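Long-range contact in capsid polyprotein VP90 (Turkey astrovirus 2, PDB 3TS3), which forms the protruding spike of the avian astrovirus capsid in its projection domain, the whole polyprotein probably self-assembling into an icosahedral shell: residues C[72-77]-C[168-173]. Residues are numbered along the deposited sequence; the frame is centred on the assembly and turned at random.
Sequences DAASWW and FFSTTE
The carbonyl oxygen W76 O takes one true hydrogen bond from the facing strand, with a weaker contact beside it. T171 N donates the hydrogen bond to W76 O at 3.0 Å, and the CA-H of S170 adds a bent CA-H...O contact. S170 OG is shared in turn: it lies between the backbone N and the carbonyl carbon (chi1 70°), where R152 reaches it through NH2, and water 1, 2.6 Å from S170 OG, donates to D72 O and so ties the loop before the strand to the same serine. S170 CB sits over one face of the W77 indole, 3.8 Å from the centroid of its six-membered ring and 18° off the normal, a CH-pi contact. A74 CB lies over the same face and presses on S170 CB at 3.3 Å, tighter than usual for two carbons. Further along, F168 CZ touches W77 CE3 at 3.6 Å; the two rings are nearly parallel but slid apart, with little overlap. L131 of helix 129-135 touches both side chains. The backbones meet as antiparallel strands, W77 opposite S170 in a non-hydrogen-bonded pair, within the large antiparallel sheet of the spike domain, where strand 76-81 runs between 47-52 and 164-171. The chain turns a corner at S75, whose OG and O bond to Q51 and N49 of strand 47-52. Water 2 bridges this corner to the other segment, accepting from S75 N and donating to T171 O. W76 belongs to the other face of the sheet, along with T171: W76 CB meets T171 OG1 at 3.4 Å, while E173 C lies over one face of the W76 indole, toward the rim near CD1. T171 OG1 donates to E173 O at 2.8 Å, a bond consistent with E173 staying beside that ring.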
loop_
_atom_site.group_PDB
_atom_site.type_symbol
_atom_site.label_atom_id
_atom_site.label_comp_id
_atom_site.label_asym_id
_atom_site.label_seq_id
_atom_site.Cartn_x
_atom_site.Cartn_y
_atom_site.Cartn_z
ATOM N N ASP C 72 -6.192 20.600 3.271
ATOM C CA ASP C 72 -7.579 20.804 2.876
ATOM C C ASP C 72 -8.472 21.009 4.095
ATOM O O ASP C 72 -8.280 20.368 5.114
ATOM C CB ASP C 72 -8.094 19.609 2.072
ATOM C CG ASP C 72 -7.397 19.458 0.739
ATOM O OD1 ASP C 72 -7.526 20.352 -0.112
ATOM O OD2 ASP C 72 -6.725 18.439 0.535
ATOM N N ALA C 73 -9.458 21.887 3.973
ATOM C CA ALA C 73 -10.426 22.074 5.045
ATOM C C ALA C 73 -11.155 20.756 5.242
ATOM O O ALA C 73 -11.457 20.072 4.278
ATOM C CB ALA C 73 -11.425 23.162 4.666
ATOM N N ALA C 74 -11.412 20.393 6.497
ATOM C CA ALA C 74 -12.074 19.133 6.812
ATOM C C ALA C 74 -12.700 19.129 8.203
ATOM O O ALA C 74 -12.367 19.955 9.030
ATOM C CB ALA C 74 -11.094 17.980 6.683
ATOM N N SER C 75 -13.612 18.193 8.440
ATOM C CA SER C 75 -14.229 18.017 9.754
ATOM C C SER C 75 -13.771 16.753 10.491
ATOM O O SER C 75 -14.062 16.586 11.661
ATOM C CB SER C 75 -15.756 18.009 9.636
ATOM O OG SER C 75 -16.266 19.278 9.267
ATOM N N TRP C 76 -13.093 15.850 9.791
ATOM C CA TRP C 76 -12.645 14.602 10.401
ATOM C C TRP C 76 -11.123 14.464 10.327
ATOM O O TRP C 76 -10.544 14.370 9.262
ATOM C CB TRP C 76 -13.356 13.413 9.750
ATOM C CG TRP C 76 -14.854 13.455 9.936
ATOM C CD1 TRP C 76 -15.775 13.971 9.072
ATOM C CD2 TRP C 76 -15.593 12.969 11.062
ATOM N NE1 TRP C 76 -17.036 13.840 9.591
ATOM C CE2 TRP C 76 -16.953 13.216 10.805
ATOM C CE3 TRP C 76 -15.238 12.340 12.259
ATOM C CZ2 TRP C 76 -17.951 12.868 11.700
ATOM C CZ3 TRP C 76 -16.237 11.992 13.144
ATOM C CH2 TRP C 76 -17.575 12.253 12.859
ATOM N N TRP C 77 -10.507 14.460 11.497
ATOM C CA TRP C 77 -9.065 14.479 11.636
ATOM C C TRP C 77 -8.591 13.191 12.275
ATOM O O TRP C 77 -9.180 12.715 13.219
ATOM C CB TRP C 77 -8.655 15.720 12.431
ATOM C CG TRP C 77 -9.076 16.943 11.695
ATOM C CD1 TRP C 77 -10.224 17.655 11.870
ATOM C CD2 TRP C 77 -8.383 17.558 10.606
ATOM N NE1 TRP C 77 -10.274 18.696 10.975
ATOM C CE2 TRP C 77 -9.152 18.658 10.190
ATOM C CE3 TRP C 77 -7.177 17.298 9.958
ATOM C CZ2 TRP C 77 -8.757 19.481 9.142
ATOM C CZ3 TRP C 77 -6.788 18.114 8.934
ATOM C CH2 TRP C 77 -7.569 19.197 8.536
ATOM N N PHE C 168 -0.834 11.746 9.978
ATOM C CA PHE C 168 -1.907 12.683 10.277
ATOM C C PHE C 168 -2.574 13.156 8.995
ATOM O O PHE C 168 -1.924 13.691 8.122
ATOM C CB PHE C 168 -1.320 13.869 11.053
ATOM C CG PHE C 168 -2.284 14.999 11.271
ATOM C CD1 PHE C 168 -3.343 14.851 12.128
ATOM C CD2 PHE C 168 -2.112 16.216 10.640
ATOM C CE1 PHE C 168 -4.218 15.875 12.347
ATOM C CE2 PHE C 168 -2.997 17.243 10.852
ATOM C CZ PHE C 168 -4.047 17.072 11.700
ATOM N N PHE C 169 -3.876 12.921 8.896
ATOM C CA PHE C 169 -4.616 13.267 7.699
ATOM C C PHE C 169 -6.098 13.436 7.995
ATOM O O PHE C 169 -6.587 12.971 9.007
ATOM C CB PHE C 169 -4.411 12.172 6.645
ATOM C CG PHE C 169 -4.922 10.828 7.064
ATOM C CD1 PHE C 169 -6.139 10.374 6.611
ATOM C CD2 PHE C 169 -4.197 10.034 7.920
ATOM C CE1 PHE C 169 -6.610 9.163 6.992
ATOM C CE2 PHE C 169 -4.669 8.816 8.304
ATOM C CZ PHE C 169 -5.870 8.373 7.832
ATOM N N SER C 170 -6.814 14.102 7.100
ATOM C CA SER C 170 -8.251 14.242 7.257
ATOM C C SER C 170 -8.991 13.296 6.317
ATOM O O SER C 170 -8.427 12.803 5.357
ATOM C CB SER C 170 -8.702 15.680 6.996
ATOM O OG SER C 170 -8.577 16.009 5.627
ATOM N N THR C 171 -10.255 13.050 6.626
ATOM C CA THR C 171 -11.142 12.292 5.765
ATOM C C THR C 171 -12.395 13.129 5.531
ATOM O O THR C 171 -12.716 13.998 6.327
ATOM C CB THR C 171 -11.544 10.914 6.352
ATOM O OG1 THR C 171 -12.026 11.068 7.687
ATOM C CG2 THR C 171 -10.362 9.968 6.359
ATOM N N THR C 172 -13.057 12.890 4.408
ATOM C CA THR C 172 -14.283 13.598 4.054
ATOM C C THR C 172 -15.453 13.256 4.971
ATOM O O THR C 172 -16.370 14.047 5.129
ATOM C CB THR C 172 -14.674 13.354 2.605
ATOM O OG1 THR C 172 -14.824 11.951 2.394
ATOM C CG2 THR C 172 -13.616 13.899 1.679
ATOM N N GLU C 173 -15.421 12.063 5.554
ATOM C CA GLU C 173 -16.505 11.578 6.399
ATOM C C GLU C 173 -15.955 10.784 7.578
ATOM O O GLU C 173 -14.765 10.479 7.634
ATOM C CB GLU C 173 -17.513 10.727 5.606
ATOM C CG GLU C 173 -18.151 11.424 4.396
ATOM C CD GLU C 173 -19.022 12.608 4.764
ATOM O OE1 GLU C 173 -19.380 12.764 5.941
ATOM O OE2 GLU C 173 -19.337 13.395 3.860
HETATM O O HOH W 1 -6.846 17.946 5.334
HETATM O O HOH W 2 -14.382 16.205 6.662
#